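Long-range contacts in aromatic-amino-acid aminotransferase (Burkholderia pseudomallei, PDB 4F4E), which probably transfers amino groups between aromatic amino acids such as tyrosine and 2-oxoglutarate, using pyridoxal phosphate bound to a lysine as its cofactor: residues Val58-Asp63 and Val400-Thr405; Glu41-Asp46 and Gly389-Ser394. All coordinates share one frame; numbering follows the deposited sequence. Where two conformers were deposited one is given.

Contact 1: residues Val58-Asp63 and Val400-Thr405; sequences VYTNED and VAALNT
Ala401 presses its methyl group against Tyr59 at the tight end of this contact, CB lying 3.9 Å from the CA of Tyr59 and 4.0 Å from its ring atom CD2. One residue on, the amide of Thr60 points almost straight at the carbonyl oxygen of Ala401 (N to O 3.3 Å, 174° at the hydrogen), a weak bond joining the loop after strand 52-53 to the 3-10 turn 400-402 that leads toward helix 408-419. The Tyr59 ring also packs on Met337 and Arg340 of helix 324-354, and Val58 on Tyr88 of the second subunit. Thr60 OG1 sits between the backbone N and the carbonyl carbon (chi1 54°), 3.6 Å from Ala402 CA; here waters bridge buried groups, one linking OG1 to Asn404 ND2, another to Ala402 O. The solvent side begins at Glu62, which bends at chi2 and lays its carboxylate beside Asn404, CD 3.7 Å from CB, carboxylate and amide planes 33° apart. Thr405 OG1 donates to the syn lone pair of Glu62 OE2 (2.8 Å), and Arg406 N adds a weak bond; a water between OE1 and Thr405 N is suspiciously close to OE1, hence doubtful. Accepting these hydrogen bonds would probably favour the charged glutamate.

Contact 2: residues Glu41-Asp46 and Gly389-Ser394; sequences EAFNAD and GIYAVS
The phenol of Tyr391 is held on two fronts by the last turn of helix 35-45 and the residue that follows it. At its tip, OH donates to Asp46 OD2 over 2.6 Å, meeting the anti side of the carboxylate 16° out of its plane. Asp46, just past the helix, extends its CG anti to the backbone N (chi1 -166°), which carries the carboxylate to the hydroxyl. Over one ring face lies Phe43, whose edge is turned to Tyr391 in a T-shaped pair: centroids 5.2 Å apart, planes at 89°, with CD1 of Phe43 3.5 Å from CD1 of Tyr391. The CA of Phe43 adds a CH-pi contact 3.9 Å from the Tyr391 centroid, and Ala42 CB touches CE2 of the same ring. In the next shell, Arg48 forms a salt bridge with Asp46 OD1, while Lys51 bonds to the carbonyls of Phe43 and Asp46 and makes a cation-pi contact with the Phe43 ring. Tyr391 is set in place by backbone bonds to Val52 and Leu54, strands 390-391 and 52-53 forming a small parallel sheet. A helix packed on this strand pair is consistent with the small domain of the aspartate aminotransferase fold, assembled from N-terminal and C-terminal segments.

How the contacts relate
From the N terminus the chain first meets contact 2 on helix 35-45, passes through strand 52-53, and reaches the first half of contact 1 in the loop leading to helix 70-81. It then builds the large mixed sheet and the long helix 324-354 before returning: 389-394 closes contact 2, and 400-405 closes contact 1 just before helix 408-419. Because the segments alternate, the two closures cross. Their centres are about 16 Å apart and their nearest atoms about 7 Å, so they do not touch. Strand 52-53 lies between the two N-terminal segments along the chain, and together the contacts illustrate how an N-terminal segment can be joined at successive points to the C-terminal part of a fold.

Contact 1: residues Val58-Asp63 and Val400-Thr405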
loop_
_atom_site.group_PDB
_atom_site.type_symbol
_atom_site.label_atom_id
_atom_site.label_comp_id
_atom_site.label_asym_id
_atom_site.label_seq_id
_atom_site.Cartn_x
_atom_site.Cartn_y
_atom_site.Cartn_z
ATOM N N VAL A 58 1.428 -14.602 14.441
ATOM C CA VAL A 58 1.232 -13.369 15.231
ATOM C C VAL A 58 1.384 -13.723 16.729
ATOM O O VAL A 58 1.286 -14.898 17.133
ATOM C CB VAL A 58 -0.134 -12.738 14.957
ATOM C CG1 VAL A 58 -0.345 -12.459 13.471
ATOM C CG2 VAL A 58 -1.250 -13.669 15.433
ATOM N N TYR A 59 1.651 -12.701 17.541
ATOM C CA TYR A 59 1.705 -12.826 18.992
ATOM C C TYR A 59 0.289 -12.683 19.540
ATOM O O TYR A 59 -0.388 -11.715 19.227
ATOM C CB TYR A 59 2.573 -11.730 19.579
ATOM C CG TYR A 59 2.694 -11.745 21.088
ATOM C CD1 TYR A 59 1.689 -11.193 21.894
ATOM C CD2 TYR A 59 3.797 -12.278 21.708
ATOM C CE1 TYR A 59 1.811 -11.192 23.259
ATOM C CE2 TYR A 59 3.911 -12.282 23.100
ATOM C CZ TYR A 59 2.936 -11.741 23.851
ATOM O OH TYR A 59 3.031 -11.743 25.227
ATOM N N THR A 60 -0.152 -13.660 20.314
ATOM C CA THR A 60 -1.516 -13.638 20.906
ATOM C C THR A 60 -1.435 -13.615 22.415
ATOM O O THR A 60 -0.379 -13.921 22.998
ATOM C CB THR A 60 -2.285 -14.910 20.557
ATOM O OG1 THR A 60 -1.506 -16.062 20.959
ATOM C CG2 THR A 60 -2.606 -14.995 19.021
ATOM N N ASN A 61 -2.601 -13.290 22.998
ATOM C CA ASN A 61 -2.891 -13.358 24.449
ATOM C C ASN A 61 -3.568 -14.706 24.787
ATOM O O ASN A 61 -3.789 -15.553 23.895
ATOM C CB ASN A 61 -3.784 -12.152 24.864
ATOM C CG ASN A 61 -5.160 -12.203 24.205
ATOM O OD1 ASN A 61 -5.586 -13.260 23.725
ATOM N ND2 ASN A 61 -5.841 -11.033 24.103
ATOM N N GLU A 62 -3.967 -14.887 26.040
ATOM C CA GLU A 62 -4.348 -16.237 26.477
ATOM C C GLU A 62 -5.677 -16.663 25.862
ATOM O O GLU A 62 -5.977 -17.882 25.814
ATOM C CB GLU A 62 -4.361 -16.363 27.997
ATOM C CG GLU A 62 -3.136 -15.754 28.673
ATOM C CD GLU A 62 -2.402 -16.689 29.667
ATOM O OE1 GLU A 62 -1.216 -16.437 29.979
ATOM O OE2 GLU A 62 -2.975 -17.705 30.110
ATOM N N ASP A 63 -6.431 -15.680 25.328
ATOM C CA ASP A 63 -7.714 -15.990 24.676
ATOM C C ASP A 63 -7.561 -16.296 23.200
ATOM O O ASP A 63 -8.556 -16.503 22.478
ATOM C CB ASP A 63 -8.739 -14.872 24.911
ATOM C CG ASP A 63 -9.137 -14.748 26.362
ATOM O OD1 ASP A 63 -9.294 -15.801 27.006
ATOM O OD2 ASP A 63 -9.324 -13.610 26.861
ATOM N N VAL A 400 5.685 -20.227 19.044
ATOM C CA VAL A 400 5.851 -20.209 20.462
ATOM C C VAL A 400 5.137 -19.013 21.081
ATOM O O VAL A 400 4.730 -19.066 22.218
ATOM C CB VAL A 400 7.357 -20.264 20.808
ATOM C CG1 VAL A 400 7.580 -20.041 22.276
ATOM C CG2 VAL A 400 7.897 -21.629 20.418
ATOM N N ALA A 401 4.939 -17.957 20.280
ATOM C CA ALA A 401 4.116 -16.790 20.648
ATOM C C ALA A 401 2.621 -17.071 20.765
ATOM O O ALA A 401 1.855 -16.178 21.200
ATOM C CB ALA A 401 4.376 -15.618 19.671
ATOM N N ALA A 402 2.182 -18.263 20.345
ATOM C CA ALA A 402 0.809 -18.731 20.539
ATOM C C ALA A 402 0.624 -19.681 21.750
ATOM O O ALA A 402 -0.476 -20.117 22.071
ATOM C CB ALA A 402 0.294 -19.378 19.244
ATOM N N LEU A 403 1.692 -19.870 22.486
ATOM C CA LEU A 403 1.665 -20.638 23.741
ATOM C C LEU A 403 1.439 -19.636 24.874
ATOM O O LEU A 403 1.935 -18.515 24.825
ATOM C CB LEU A 403 3.006 -21.343 23.966
ATOM C CG LEU A 403 3.398 -22.436 22.973
ATOM C CD1 LEU A 403 4.819 -22.935 23.274
ATOM C CD2 LEU A 403 2.396 -23.562 23.054
ATOM N N ASN A 404 0.725 -20.073 25.885
ATOM C CA ASN A 404 0.516 -19.281 27.065
ATOM C C ASN A 404 0.283 -20.226 28.220
ATOM O O ASN A 404 0.165 -21.430 28.035
ATOM C CB ASN A 404 -0.695 -18.367 26.844
ATOM C CG ASN A 404 -1.878 -19.112 26.279
ATOM O OD1 ASN A 404 -2.536 -19.933 26.979
ATOM N ND2 ASN A 404 -2.190 -18.826 25.029
ATOM N N THR A 405 0.195 -19.693 29.443
ATOM C CA THR A 405 0.007 -20.577 30.610
ATOM C C THR A 405 -1.279 -21.446 30.531
ATOM O O THR A 405 -1.367 -22.488 31.162
ATOM C CB THR A 405 -0.047 -19.784 31.951
ATOM O OG1 THR A 405 -1.212 -18.973 31.947
ATOM C CG2 THR A 405 1.202 -18.942 32.133
HETATM O O HOH W 1 -0.546 -16.987 23.488
HETATM O O HOH W 2 -2.718 -18.889 21.125
HETATM O O HOH W 3 1.147 -16.694 29.381
HETATM O O HOH W 4 -4.307 -19.179 23.029
#

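Contact 2: residues Glu41-Asp46 and Gly389-Ser394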
loop_
_atom_site.group_PDB
_atom_site.type_symbol
_atom_site.label_atom_id
_atom_site.label_comp_id
_atom_site.label_asym_id
_atom_site.label_seq_id
_atom_site.Cartn_x
_atom_site.Cartn_y
_atom_site.Cartn_z
ATOM N N GLU A 41 -8.054 -24.389 7.410
ATOM C CA GLU A 41 -9.335 -25.011 7.066
ATOM C C GLU A 41 -9.592 -26.187 8.029
ATOM O O GLU A 41 -10.670 -26.252 8.640
ATOM C CB GLU A 41 -9.396 -25.439 5.575
ATOM N N ALA A 42 -8.624 -27.095 8.170
ATOM C CA ALA A 42 -8.779 -28.218 9.090
ATOM C C ALA A 42 -8.994 -27.707 10.529
ATOM O O ALA A 42 -9.881 -28.181 11.234
ATOM C CB ALA A 42 -7.587 -29.166 9.023
ATOM N N PHE A 43 -8.201 -26.736 10.965
ATOM C CA PHE A 43 -8.367 -26.216 12.331
ATOM C C PHE A 43 -9.797 -25.721 12.536
ATOM O O PHE A 43 -10.438 -26.001 13.554
ATOM C CB PHE A 43 -7.394 -25.081 12.605
ATOM C CG PHE A 43 -7.539 -24.475 13.955
ATOM C CD1 PHE A 43 -7.028 -25.125 15.076
ATOM C CD2 PHE A 43 -8.158 -23.254 14.121
ATOM C CE1 PHE A 43 -7.170 -24.560 16.329
ATOM C CE2 PHE A 43 -8.315 -22.685 15.382
ATOM C CZ PHE A 43 -7.793 -23.327 16.491
ATOM N N ASN A 44 -10.283 -24.964 11.564
ATOM C CA ASN A 44 -11.618 -24.371 11.664
ATOM C C ASN A 44 -12.734 -25.391 11.654
ATOM O O ASN A 44 -13.702 -25.253 12.403
ATOM C CB ASN A 44 -11.827 -23.318 10.554
ATOM C CG ASN A 44 -11.071 -22.030 10.825
ATOM O OD1 ASN A 44 -10.805 -21.665 11.969
ATOM N ND2 ASN A 44 -10.734 -21.320 9.760
ATOM N N ALA A 45 -12.599 -26.436 10.840
ATOM C CA ALA A 45 -13.587 -27.483 10.799
ATOM C C ALA A 45 -13.575 -28.406 12.059
ATOM O O ALA A 45 -14.500 -29.191 12.245
ATOM C CB ALA A 45 -13.401 -28.322 9.527
ATOM N N ASP A 46 -12.525 -28.331 12.887
ATOM C CA ASP A 46 -12.318 -29.271 14.010
ATOM C C ASP A 46 -13.327 -28.893 15.067
ATOM O O ASP A 46 -13.289 -27.771 15.554
ATOM C CB ASP A 46 -10.873 -29.125 14.576
ATOM C CG ASP A 46 -10.460 -30.264 15.503
ATOM O OD1 ASP A 46 -11.314 -30.816 16.260
ATOM O OD2 ASP A 46 -9.258 -30.598 15.492
ATOM N N GLY A 389 -5.675 -32.424 18.543
ATOM C CA GLY A 389 -6.227 -31.156 18.115
ATOM C C GLY A 389 -5.245 -30.006 18.282
ATOM O O GLY A 389 -5.666 -28.840 18.466
ATOM N N ILE A 390 -3.939 -30.323 18.217
ATOM C CA ILE A 390 -2.869 -29.341 18.278
ATOM C C ILE A 390 -2.225 -29.253 16.899
ATOM O O ILE A 390 -1.720 -30.273 16.379
ATOM C CB ILE A 390 -1.802 -29.716 19.318
ATOM C CG1 ILE A 390 -2.418 -29.988 20.732
ATOM C CG2 ILE A 390 -0.689 -28.667 19.329
ATOM C CD1 ILE A 390 -3.097 -28.864 21.491
ATOM N N TYR A 391 -2.287 -28.058 16.296
ATOM C CA TYR A 391 -1.970 -27.856 14.896
ATOM C C TYR A 391 -0.608 -27.168 14.727
ATOM O O TYR A 391 -0.482 -25.976 15.004
ATOM C CB TYR A 391 -3.075 -26.999 14.236
ATOM C CG TYR A 391 -4.367 -27.764 14.017
ATOM C CD1 TYR A 391 -5.165 -28.141 15.102
ATOM C CD2 TYR A 391 -4.765 -28.155 12.743
ATOM C CE1 TYR A 391 -6.329 -28.830 14.911
ATOM C CE2 TYR A 391 -5.937 -28.833 12.543
ATOM C CZ TYR A 391 -6.705 -29.195 13.640
ATOM O OH TYR A 391 -7.829 -29.924 13.462
ATOM N N ALA A 392 0.399 -27.945 14.353
ATOM C CA ALA A 392 1.715 -27.417 13.943
ATOM C C ALA A 392 1.791 -27.516 12.426
ATOM O O ALA A 392 0.951 -28.177 11.776
ATOM C CB ALA A 392 2.819 -28.221 14.591
ATOM N N VAL A 393 2.767 -26.812 11.838
ATOM C CA VAL A 393 2.977 -26.814 10.387
ATOM C C VAL A 393 3.701 -28.136 10.018
ATOM O O VAL A 393 4.433 -28.713 10.815
ATOM C CB VAL A 393 3.788 -25.566 9.978
ATOM C CG1 VAL A 393 3.930 -25.451 8.468
ATOM C CG2 VAL A 393 3.178 -24.321 10.610
ATOM N N SER A 394 3.482 -28.637 8.815
ATOM C CA SER A 394 4.066 -29.902 8.390
ATOM C C SER A 394 5.597 -29.975 8.462
ATOM O O SER A 394 6.184 -31.064 8.554
ATOM C CB SER A 394 3.595 -30.190 6.972
ATOM O OG SER A 394 4.269 -29.326 6.069
#